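Local coordinates for protein oligogalacturonate lyase (Yersinia enterocolitica subsp. enterocolitica, PDB 3PE7) that probably cleaves short oligogalacturonates in the cytoplasm by beta-elimination, as a manganese-binding lyase built on a seven-bladed beta-propeller, at residues 23-28 with 370-375; 216-221 with 252-257; 265-270 with 276-281; 340-345 with 352-357. All blocks are in the same frame, centred on the assembly; numbering follows the deposited sequence.

Contact 1: residues 23-28 with 370-375; sequences VTRLTP and DVHGKP
Arg25, at the end of strand 22-25, reaches His372 in the type I beta turn Asp370 to Gly373, which Gly373 N closes on Asp370 O at 3.0 Å. This turn links strands 364-369 and 376-381 of one blade of the seven-bladed beta-propeller, and strand 22-25 pairs with 376-381 in the same sheet, so the N-terminal and C-terminal parts of the chain meet in a single blade. The contact is small and lies at the surface. Arg25 starts with CG anti to the backbone N (chi1 -173°) and bends at chi3, bringing NH1 alongside the His372 ring. There NH1 lies 3.2 Å from His372 ND1, and the imidazole meets the guanidinium at its edge with the two planes 77° apart. NH2 of the same guanidinium forms a salt bridge with Asp12, and the side chain also rests on Tyr378. Val371 CG1 sits over the centre of one face of the His372 ring and backs it from within the turn. Further along, Thr27 and Pro375 are joined through one water, which lies 2.7 Å from Thr27 OG1 and 2.9 Å from Pro375 O, to which it probably donates.

Contact 2: residues 216-221 with 252-257; sequences ARMWLI and LVYVSY
Met218 SD lies over one face of the Tyr254 ring, 4.0 Å from its centroid and 30° off the ring normal, a Met-aromatic contact. The sulfur is displaced toward the root of the ring, so that its nearest atom is Tyr254 CG at 3.5 Å. Beyond the sulfur the chain bends at chi3 and turns the methyl CE toward the isobutyl end of Leu252, the two side chains meeting tip to tip; their modelled separation is too short to be trusted in detail. Chi1 of Tyr254 (63°) places CG between the backbone N and the carbonyl carbon, and chi2 near a right angle (-85°) sets which way the ring face is turned. Strands 218-222 and 252-258 belong to consecutive blades of the beta-propeller, and with Met218 CA 9.2 Å from Tyr254 CA they meet through side chains packed between the two sheets. Further side chains surround the pair. Val231 and Glu243 also touch Met218, while Trp245 packs on Leu252. The phenol OH of Tyr254 is hydrogen-bonded to Lys232 and lies close to the side-chain amide of Asn276, and its ring meets that of Tyr267 on the neighbouring strand. Backbone hydrogen bonds hold the three residues in place, Met218 to Val231, Tyr254 to Tyr267 and Leu252 to Ala269.

Contact 3: residues 265-270 with 276-281; sequences FIYSAD and NRQLTS. With CA (calcium ion), chain D.
Gln278 CB stands over one face of the Tyr267 ring, 3.8 Å from the centroid, in a CH-pi contact. With CG anti to the backbone N (chi1 -176°) and the chain extended beyond it, Gln278 runs across the tyrosine and carries its amide on to Phe265. That amide is steeply inclined to the tyrosine ring, at 73°, yet lies only 25° from the plane of the phenylalanine, over whose face OE1 sits toward the rim. Ser281 CB adds a contact to Phe265 CE1 at 3.7 Å. On the face carrying Ile266, Ser268 and Thr280, Ile266 and Thr280 lie side by side; Leu279, the extra residue of the bulge, crosses Ile266 at about a right angle and also touches Ser268 CB. Leu279 and Thr280 both stand opposite Ile266 in a classic beta bulge: Ile266 O accepts from Leu279 N at 2.7 Å and only weakly from Thr280 N at 3.5 Å. Beyond it, Ser268 and Arg277 form a hydrogen-bonded antiparallel pair. Past the next pair, Ala269 with Asn276, Asp270 binds calcium through both carboxylate oxygens, OD1 at 2.4 Å, and Glu272 completes the protein ligands seen there. The two strands make a hairpin at the outer side of a four-stranded propeller blade, with strand 252-258 on the inner flank of 264-269 and 276-285 outermost.

Contact 4: residues 340-345 with 352-357; sequences TSWKVF and THPHPS. With MN (manganese (II) ion), chain B.
Thr352 holds OG1 between its backbone N and carbonyl carbon (chi1 49°), aiming the hydroxyl at Lys343 O, while Thr340 has OG1 anti to its own N (chi1 -157°), aimed back at Thr352 O. Two hydrogen bonds result, one in each direction across the loop. Thr340 OG1 donates to Thr352 O at 2.7 Å, in the carbonyl plane and on a lone pair; Thr352 OG1 donates to Lys343 O, also at 2.7 Å, but from a position tilted out of the carbonyl plane. A water supplements the second link, probably donating to Lys343 O and accepting from Thr352 N. The methyl CG2 of Thr352 packs on the ring of Phe345, with CE2 3.6 Å away. Trp342 makes the aromatic part of the contact. The edge of its six-membered ring points at the face of His353 in an offset edge-to-face arrangement, centroids 5.3 Å apart and planes at 70°. Trp342 CH2 also touches Pro354 CD at 3.5 Å, and Thr340 CG2 lies over the centre of one indole face. Ser341 OG accepts from Lys343 N, an ST turn that shapes this bend, and is also hydrogen-bonded to Asp370. Through the edge-to-face pair, the tryptophan packs against a first-shell ligand: His353 ND1 and His355 NE2 each bind manganese at 2.1 Å. With His287 and Gln350 they make up the protein side, three histidines and one glutamine, of a six-coordinate manganese site in this propeller lyase.

In the fold
All four contacts belong to one seven-bladed beta-propeller. Contact 1 spans nearly the whole chain, and the other three are nested inside it, contact 2 first, then 3, then 4. By joining the N-terminal strand 22-25 to the C-terminal strands, it lies where the propeller ring closes. Contacts 2 and 3 have centres 10 Å apart and share the sheet holding strands 252-258 and 264-269; Ala269 N is probably hydrogen-bonded to Leu252 O. Contacts 1 and 4 lie 11 Å apart between centres and touch through Asp370 and Ser341. Contacts 1 and 2 are 33 Å apart between centres, on opposite sides of the chain's centre. The manganese site lies in contact 4, whereas a calcium ion marks contact 3.

Contact 1: residues 23-28 with 370-375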
# COMPACT_ATOMS: atom_id res chain seq x y z
N VAL A 23 -18.92 11.59 6.31
CA VAL A 23 -17.49 11.37 6.53
C VAL A 23 -17.24 11.43 8.03
O VAL A 23 -17.78 12.30 8.72
CB VAL A 23 -16.62 12.43 5.80
CG1 VAL A 23 -15.12 12.15 5.99
CG2 VAL A 23 -16.93 12.45 4.32
N THR A 24 -16.45 10.50 8.53
CA THR A 24 -16.08 10.51 9.95
C THR A 24 -14.56 10.57 10.06
O THR A 24 -13.87 9.74 9.47
CB THR A 24 -16.64 9.27 10.69
OG1 THR A 24 -18.07 9.30 10.59
CG2 THR A 24 -16.25 9.30 12.16
N ARG A 25 -14.06 11.58 10.77
CA ARG A 25 -12.64 11.67 11.11
C ARG A 25 -12.38 10.89 12.39
O ARG A 25 -13.07 11.10 13.40
CB ARG A 25 -12.25 13.12 11.32
CG ARG A 25 -10.75 13.33 11.51
CD ARG A 25 -10.45 14.80 11.62
NE ARG A 25 -10.99 15.35 12.87
CZ ARG A 25 -11.23 16.64 13.06
NH1 ARG A 25 -10.99 17.52 12.10
NH2 ARG A 25 -11.71 17.05 14.24
N LEU A 26 -11.38 10.02 12.35
CA LEU A 26 -11.16 9.07 13.44
C LEU A 26 -10.08 9.50 14.43
O LEU A 26 -10.04 9.01 15.55
CB LEU A 26 -10.77 7.70 12.87
CG LEU A 26 -11.72 7.03 11.87
CD1 LEU A 26 -11.10 5.74 11.38
CD2 LEU A 26 -13.08 6.75 12.50
N THR A 27 -9.21 10.41 14.00
CA THR A 27 -8.03 10.79 14.79
C THR A 27 -7.94 12.32 14.89
O THR A 27 -8.47 13.03 14.01
CB THR A 27 -6.71 10.22 14.17
OG1 THR A 27 -6.57 10.73 12.84
CG2 THR A 27 -6.74 8.69 14.12
N PRO A 28 -7.30 12.82 15.96
CA PRO A 28 -7.25 14.26 16.19
C PRO A 28 -6.16 14.94 15.36
O PRO A 28 -5.00 14.52 15.43
CB PRO A 28 -6.95 14.37 17.70
CG PRO A 28 -6.15 13.12 18.01
CD PRO A 28 -6.69 12.05 17.08
N ASP A 370 -4.48 15.61 5.42
CA ASP A 370 -4.13 16.67 6.35
C ASP A 370 -5.01 17.91 6.22
O ASP A 370 -4.62 18.99 6.65
CB ASP A 370 -2.65 17.06 6.18
CG ASP A 370 -2.37 17.75 4.86
OD1 ASP A 370 -1.29 18.38 4.75
OD2 ASP A 370 -3.20 17.67 3.93
N VAL A 371 -6.19 17.75 5.61
CA VAL A 371 -7.13 18.86 5.40
C VAL A 371 -7.40 19.70 6.67
O VAL A 371 -7.57 20.92 6.57
CB VAL A 371 -8.47 18.37 4.77
CG1 VAL A 371 -9.16 17.32 5.64
CG2 VAL A 371 -9.42 19.54 4.45
N HIS A 372 -7.40 19.06 7.83
CA HIS A 372 -7.74 19.76 9.07
C HIS A 372 -6.55 20.10 9.97
O HIS A 372 -6.74 20.50 11.13
CB HIS A 372 -8.81 18.96 9.84
CG HIS A 372 -10.05 18.74 9.04
ND1 HIS A 372 -10.64 17.50 8.92
CD2 HIS A 372 -10.79 19.59 8.29
CE1 HIS A 372 -11.71 17.60 8.15
NE2 HIS A 372 -11.82 18.86 7.75
N GLY A 373 -5.34 19.92 9.44
CA GLY A 373 -4.13 20.28 10.17
C GLY A 373 -3.01 19.30 9.87
O GLY A 373 -2.34 19.41 8.86
N LYS A 374 -2.84 18.33 10.75
CA LYS A 374 -1.86 17.28 10.50
C LYS A 374 -2.59 16.12 9.83
O LYS A 374 -3.83 16.08 9.84
CB LYS A 374 -1.20 16.86 11.81
CG LYS A 374 -0.38 18.00 12.46
CD LYS A 374 0.07 17.59 13.83
CE LYS A 374 0.88 18.68 14.50
NZ LYS A 374 1.21 18.22 15.89
N PRO A 375 -1.84 15.16 9.27
CA PRO A 375 -2.46 13.93 8.75
C PRO A 375 -3.41 13.27 9.76
O PRO A 375 -3.10 13.17 10.96
CB PRO A 375 -1.26 13.03 8.49
CG PRO A 375 -0.16 14.01 8.14
CD PRO A 375 -0.37 15.16 9.08
O HOH W 1 -4.80 12.74 13.21

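Contact 2: residues 216-221 with 252-257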
# COMPACT_ATOMS: atom_id res chain seq x y z
N ALA A 216 10.27 -2.37 -19.19
CA ALA A 216 8.90 -2.78 -18.90
C ALA A 216 8.72 -2.71 -17.40
O ALA A 216 9.60 -3.11 -16.63
CB ALA A 216 8.63 -4.20 -19.40
N ARG A 217 7.58 -2.16 -17.00
CA ARG A 217 7.29 -1.98 -15.60
C ARG A 217 7.07 -3.31 -14.90
O ARG A 217 7.71 -3.60 -13.91
CB ARG A 217 6.04 -1.12 -15.45
CG ARG A 217 6.13 -0.09 -14.40
CD ARG A 217 5.89 -0.57 -13.01
NE ARG A 217 6.74 0.24 -12.16
CZ ARG A 217 6.55 0.51 -10.87
NH1 ARG A 217 5.52 0.02 -10.20
NH2 ARG A 217 7.44 1.27 -10.27
N MET A 218 6.16 -4.12 -15.43
CA MET A 218 5.56 -5.21 -14.67
C MET A 218 6.06 -6.58 -15.12
O MET A 218 6.07 -6.89 -16.31
CB MET A 218 4.03 -5.18 -14.80
CG MET A 218 3.35 -3.93 -14.24
SD MET A 218 1.64 -3.80 -14.85
CE MET A 218 0.81 -5.00 -13.86
N TRP A 219 6.44 -7.39 -14.13
CA TRP A 219 7.00 -8.72 -14.35
C TRP A 219 6.35 -9.75 -13.44
O TRP A 219 5.82 -9.42 -12.37
CB TRP A 219 8.51 -8.70 -14.10
CG TRP A 219 9.21 -7.81 -15.08
CD1 TRP A 219 9.25 -6.45 -15.05
CD2 TRP A 219 9.92 -8.22 -16.26
NE1 TRP A 219 9.96 -5.98 -16.13
CE2 TRP A 219 10.38 -7.04 -16.88
CE3 TRP A 219 10.23 -9.46 -16.84
CZ2 TRP A 219 11.13 -7.05 -18.07
CZ3 TRP A 219 10.99 -9.48 -18.03
CH2 TRP A 219 11.42 -8.28 -18.63
N LEU A 220 6.35 -10.99 -13.89
CA LEU A 220 5.98 -12.11 -13.05
C LEU A 220 7.16 -13.07 -13.02
O LEU A 220 7.96 -13.14 -13.96
CB LEU A 220 4.76 -12.85 -13.60
CG LEU A 220 3.43 -12.12 -13.74
CD1 LEU A 220 2.43 -13.11 -14.35
CD2 LEU A 220 2.93 -11.67 -12.37
N ILE A 221 7.28 -13.81 -11.92
CA ILE A 221 8.25 -14.91 -11.85
C ILE A 221 7.65 -16.01 -10.99
O ILE A 221 6.82 -15.74 -10.10
CB ILE A 221 9.63 -14.42 -11.29
CG1 ILE A 221 10.75 -15.43 -11.55
CG2 ILE A 221 9.52 -14.03 -9.80
CD1 ILE A 221 12.15 -14.84 -11.34
N LEU A 252 -4.09 -9.16 -12.23
CA LEU A 252 -3.24 -8.01 -11.91
C LEU A 252 -3.84 -6.79 -12.60
O LEU A 252 -4.11 -6.81 -13.79
CB LEU A 252 -1.80 -8.26 -12.36
CG LEU A 252 -0.71 -7.32 -11.82
CD1 LEU A 252 -0.42 -7.59 -10.34
CD2 LEU A 252 0.53 -7.47 -12.66
N VAL A 253 -4.08 -5.73 -11.83
CA VAL A 253 -4.70 -4.50 -12.34
C VAL A 253 -3.63 -3.42 -12.35
O VAL A 253 -2.74 -3.42 -11.50
CB VAL A 253 -5.92 -4.09 -11.48
CG1 VAL A 253 -6.48 -2.70 -11.84
CG2 VAL A 253 -7.03 -5.15 -11.60
N TYR A 254 -3.70 -2.52 -13.32
CA TYR A 254 -2.73 -1.43 -13.41
C TYR A 254 -3.30 -0.27 -14.21
O TYR A 254 -4.38 -0.37 -14.80
CB TYR A 254 -1.40 -1.91 -14.04
CG TYR A 254 -1.55 -2.40 -15.48
CD1 TYR A 254 -1.93 -3.72 -15.76
CD2 TYR A 254 -1.30 -1.53 -16.55
CE1 TYR A 254 -2.06 -4.16 -17.09
CE2 TYR A 254 -1.43 -1.96 -17.87
CZ TYR A 254 -1.81 -3.28 -18.13
OH TYR A 254 -1.94 -3.67 -19.45
N VAL A 255 -2.55 0.82 -14.23
CA VAL A 255 -2.96 2.03 -14.93
C VAL A 255 -2.03 2.25 -16.12
O VAL A 255 -0.80 2.08 -16.00
CB VAL A 255 -2.94 3.24 -13.99
CG1 VAL A 255 -3.17 4.55 -14.76
CG2 VAL A 255 -4.01 3.08 -12.94
N SER A 256 -2.61 2.60 -17.26
CA SER A 256 -1.85 2.80 -18.49
C SER A 256 -2.11 4.20 -19.05
O SER A 256 -3.23 4.70 -19.04
CB SER A 256 -2.26 1.75 -19.52
OG SER A 256 -1.64 2.01 -20.78
N TYR A 257 -1.07 4.82 -19.59
CA TYR A 257 -1.27 6.06 -20.34
C TYR A 257 -0.19 6.21 -21.41
O TYR A 257 0.82 5.52 -21.37
CB TYR A 257 -1.32 7.27 -19.41
CG TYR A 257 -0.10 7.49 -18.54
CD1 TYR A 257 0.93 8.35 -18.95
CD2 TYR A 257 0.02 6.86 -17.29
CE1 TYR A 257 2.05 8.56 -18.13
CE2 TYR A 257 1.14 7.08 -16.48
CZ TYR A 257 2.15 7.92 -16.91
OH TYR A 257 3.25 8.14 -16.09

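Contact 3: residues 265-270 with 276-281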
# COMPACT_ATOMS: atom_id res chain seq x y z
N PHE A 265 -6.09 5.06 -18.18
CA PHE A 265 -6.96 3.89 -18.34
C PHE A 265 -6.62 2.79 -17.35
O PHE A 265 -5.45 2.52 -17.09
CB PHE A 265 -6.85 3.35 -19.77
CG PHE A 265 -7.35 4.31 -20.81
CD1 PHE A 265 -8.69 4.30 -21.18
CD2 PHE A 265 -6.49 5.24 -21.39
CE1 PHE A 265 -9.16 5.23 -22.13
CE2 PHE A 265 -6.95 6.15 -22.34
CZ PHE A 265 -8.28 6.13 -22.70
N ILE A 266 -7.66 2.18 -16.78
CA ILE A 266 -7.49 0.97 -15.96
C ILE A 266 -7.46 -0.27 -16.86
O ILE A 266 -8.34 -0.42 -17.73
CB ILE A 266 -8.62 0.80 -14.90
CG1 ILE A 266 -8.73 2.04 -14.01
CG2 ILE A 266 -8.40 -0.45 -14.07
CD1 ILE A 266 -9.97 2.02 -13.09
N TYR A 267 -6.46 -1.12 -16.65
CA TYR A 267 -6.28 -2.35 -17.41
C TYR A 267 -6.23 -3.53 -16.45
O TYR A 267 -5.92 -3.37 -15.27
CB TYR A 267 -4.94 -2.32 -18.16
CG TYR A 267 -4.99 -1.71 -19.54
CD1 TYR A 267 -4.92 -2.50 -20.69
CD2 TYR A 267 -5.12 -0.33 -19.71
CE1 TYR A 267 -4.95 -1.94 -21.97
CE2 TYR A 267 -5.15 0.24 -20.99
CZ TYR A 267 -5.07 -0.57 -22.10
OH TYR A 267 -5.13 0.00 -23.36
N SER A 268 -6.55 -4.71 -16.97
CA SER A 268 -6.44 -5.94 -16.21
C SER A 268 -5.59 -6.89 -17.02
O SER A 268 -5.67 -6.87 -18.25
CB SER A 268 -7.84 -6.54 -16.04
OG SER A 268 -7.85 -7.40 -14.93
N ALA A 269 -4.77 -7.70 -16.35
CA ALA A 269 -4.03 -8.77 -17.02
C ALA A 269 -4.37 -10.10 -16.36
O ALA A 269 -4.33 -10.19 -15.14
CB ALA A 269 -2.54 -8.53 -16.92
N ASP A 270 -4.70 -11.12 -17.15
CA ASP A 270 -4.89 -12.46 -16.60
C ASP A 270 -3.52 -13.10 -16.41
O ASP A 270 -2.74 -13.16 -17.34
CB ASP A 270 -5.73 -13.33 -17.52
CG ASP A 270 -6.09 -14.65 -16.88
OD1 ASP A 270 -7.04 -14.66 -16.07
OD2 ASP A 270 -5.43 -15.67 -17.15
N ASN A 276 -3.98 -8.77 -21.75
CA ASN A 276 -4.21 -7.48 -21.12
C ASN A 276 -5.41 -6.80 -21.75
O ASN A 276 -5.50 -6.70 -22.99
CB ASN A 276 -2.97 -6.58 -21.27
CG ASN A 276 -1.77 -7.08 -20.46
OD1 ASN A 276 -1.24 -8.17 -20.69
ND2 ASN A 276 -1.34 -6.26 -19.52
N ARG A 277 -6.36 -6.37 -20.92
CA ARG A 277 -7.60 -5.76 -21.41
C ARG A 277 -7.84 -4.39 -20.78
O ARG A 277 -7.67 -4.22 -19.58
CB ARG A 277 -8.78 -6.68 -21.12
CG ARG A 277 -8.78 -7.93 -21.98
CD ARG A 277 -10.17 -8.55 -21.99
NE ARG A 277 -10.22 -9.77 -21.19
CZ ARG A 277 -10.62 -10.95 -21.66
NH1 ARG A 277 -11.03 -11.06 -22.92
NH2 ARG A 277 -10.62 -12.01 -20.88
N GLN A 278 -8.25 -3.43 -21.61
CA GLN A 278 -8.63 -2.10 -21.14
C GLN A 278 -10.03 -2.16 -20.55
O GLN A 278 -10.99 -2.57 -21.22
CB GLN A 278 -8.58 -1.09 -22.30
CG GLN A 278 -8.88 0.32 -21.88
CD GLN A 278 -8.84 1.29 -23.05
OE1 GLN A 278 -7.80 1.51 -23.66
NE2 GLN A 278 -9.98 1.88 -23.36
N LEU A 279 -10.16 -1.74 -19.30
CA LEU A 279 -11.44 -1.82 -18.61
C LEU A 279 -12.24 -0.53 -18.72
O LEU A 279 -13.43 -0.56 -19.05
CB LEU A 279 -11.24 -2.24 -17.15
CG LEU A 279 -10.48 -3.54 -16.91
CD1 LEU A 279 -10.37 -3.83 -15.42
CD2 LEU A 279 -11.13 -4.73 -17.67
N THR A 280 -11.58 0.60 -18.45
CA THR A 280 -12.27 1.90 -18.41
C THR A 280 -11.26 3.05 -18.35
O THR A 280 -10.09 2.85 -18.03
CB THR A 280 -13.26 2.01 -17.21
OG1 THR A 280 -14.01 3.23 -17.33
CG2 THR A 280 -12.53 1.99 -15.85
N SER A 281 -11.72 4.25 -18.69
CA SER A 281 -10.91 5.44 -18.54
C SER A 281 -11.07 5.89 -17.08
O SER A 281 -12.01 5.47 -16.40
CB SER A 281 -11.39 6.53 -19.50
OG SER A 281 -12.75 6.82 -19.25
CA CA D . -7.05 -16.89 -15.27

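Contact 4: residues 340-345 with 352-357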
# COMPACT_ATOMS: atom_id res chain seq x y z
N THR A 340 -6.33 16.41 0.47
CA THR A 340 -4.95 16.39 0.97
C THR A 340 -4.10 17.45 0.30
O THR A 340 -4.36 17.83 -0.85
CB THR A 340 -4.30 14.98 0.90
OG1 THR A 340 -3.24 14.94 1.85
CG2 THR A 340 -3.72 14.69 -0.48
N SER A 341 -3.09 17.93 1.02
CA SER A 341 -2.16 18.95 0.51
C SER A 341 -1.00 18.32 -0.25
O SER A 341 -0.30 19.02 -1.00
CB SER A 341 -1.58 19.77 1.68
OG SER A 341 -0.60 19.01 2.37
N TRP A 342 -0.80 17.02 -0.02
CA TRP A 342 0.35 16.27 -0.53
C TRP A 342 1.70 16.69 0.07
O TRP A 342 2.77 16.26 -0.41
CB TRP A 342 0.41 16.33 -2.06
CG TRP A 342 -0.85 15.83 -2.72
CD1 TRP A 342 -1.89 16.59 -3.20
CD2 TRP A 342 -1.20 14.46 -3.01
NE1 TRP A 342 -2.86 15.80 -3.75
CE2 TRP A 342 -2.46 14.48 -3.65
CE3 TRP A 342 -0.57 13.23 -2.77
CZ2 TRP A 342 -3.11 13.31 -4.05
CZ3 TRP A 342 -1.23 12.06 -3.18
CH2 TRP A 342 -2.49 12.12 -3.80
N LYS A 343 1.66 17.51 1.13
CA LYS A 343 2.89 18.06 1.70
C LYS A 343 3.64 16.97 2.44
O LYS A 343 3.07 15.95 2.87
CB LYS A 343 2.58 19.22 2.67
CG LYS A 343 2.23 20.52 1.95
CD LYS A 343 1.70 21.58 2.91
CE LYS A 343 1.34 22.85 2.14
NZ LYS A 343 0.81 23.94 3.03
N VAL A 344 4.95 17.20 2.61
CA VAL A 344 5.78 16.32 3.40
C VAL A 344 5.64 16.67 4.89
O VAL A 344 5.67 17.85 5.27
CB VAL A 344 7.26 16.47 2.95
CG1 VAL A 344 8.21 15.69 3.87
CG2 VAL A 344 7.40 16.03 1.49
N PHE A 345 5.43 15.66 5.73
CA PHE A 345 5.55 15.88 7.17
C PHE A 345 6.71 15.03 7.69
O PHE A 345 6.78 13.84 7.40
CB PHE A 345 4.27 15.50 7.93
CG PHE A 345 3.16 16.50 7.82
CD1 PHE A 345 2.80 17.31 8.92
CD2 PHE A 345 2.43 16.62 6.64
CE1 PHE A 345 1.76 18.22 8.83
CE2 PHE A 345 1.36 17.54 6.54
CZ PHE A 345 1.04 18.33 7.63
N THR A 352 1.00 12.06 3.64
CA THR A 352 -0.23 12.74 3.24
C THR A 352 -0.93 12.08 2.05
O THR A 352 -1.94 12.59 1.59
CB THR A 352 0.01 14.23 2.89
OG1 THR A 352 1.12 14.34 2.00
CG2 THR A 352 0.29 15.05 4.17
N HIS A 353 -0.40 10.94 1.57
CA HIS A 353 -1.08 10.19 0.50
C HIS A 353 -2.40 9.62 1.01
O HIS A 353 -2.42 8.95 2.04
CB HIS A 353 -0.19 9.08 -0.03
CG HIS A 353 0.93 9.57 -0.89
ND1 HIS A 353 1.60 8.76 -1.79
CD2 HIS A 353 1.49 10.80 -1.01
CE1 HIS A 353 2.52 9.47 -2.41
NE2 HIS A 353 2.47 10.71 -1.97
N PRO A 354 -3.52 9.88 0.31
CA PRO A 354 -4.79 9.33 0.82
C PRO A 354 -4.80 7.81 0.89
O PRO A 354 -5.33 7.25 1.86
CB PRO A 354 -5.83 9.86 -0.18
CG PRO A 354 -5.21 11.19 -0.68
CD PRO A 354 -3.73 10.89 -0.76
N HIS A 355 -4.22 7.13 -0.10
CA HIS A 355 -4.08 5.67 -0.10
C HIS A 355 -5.43 4.96 0.18
O HIS A 355 -5.52 4.12 1.10
CB HIS A 355 -3.01 5.24 0.94
CG HIS A 355 -1.60 5.50 0.49
ND1 HIS A 355 -0.54 5.58 1.37
CD2 HIS A 355 -1.08 5.71 -0.74
CE1 HIS A 355 0.57 5.81 0.70
NE2 HIS A 355 0.28 5.90 -0.58
N PRO A 356 -6.46 5.27 -0.62
CA PRO A 356 -7.78 4.74 -0.26
C PRO A 356 -7.90 3.22 -0.43
O PRO A 356 -7.25 2.63 -1.31
CB PRO A 356 -8.72 5.43 -1.26
CG PRO A 356 -7.86 5.73 -2.45
CD PRO A 356 -6.51 6.11 -1.84
N SER A 357 -8.69 2.61 0.45
CA SER A 357 -9.11 1.21 0.30
C SER A 357 -10.53 1.08 0.86
O SER A 357 -11.04 2.01 1.48
CB SER A 357 -8.15 0.24 0.99
OG SER A 357 -8.26 0.36 2.41
MN MN B . 1.58 6.64 -2.07
O HOH W 2 3.70 13.20 2.34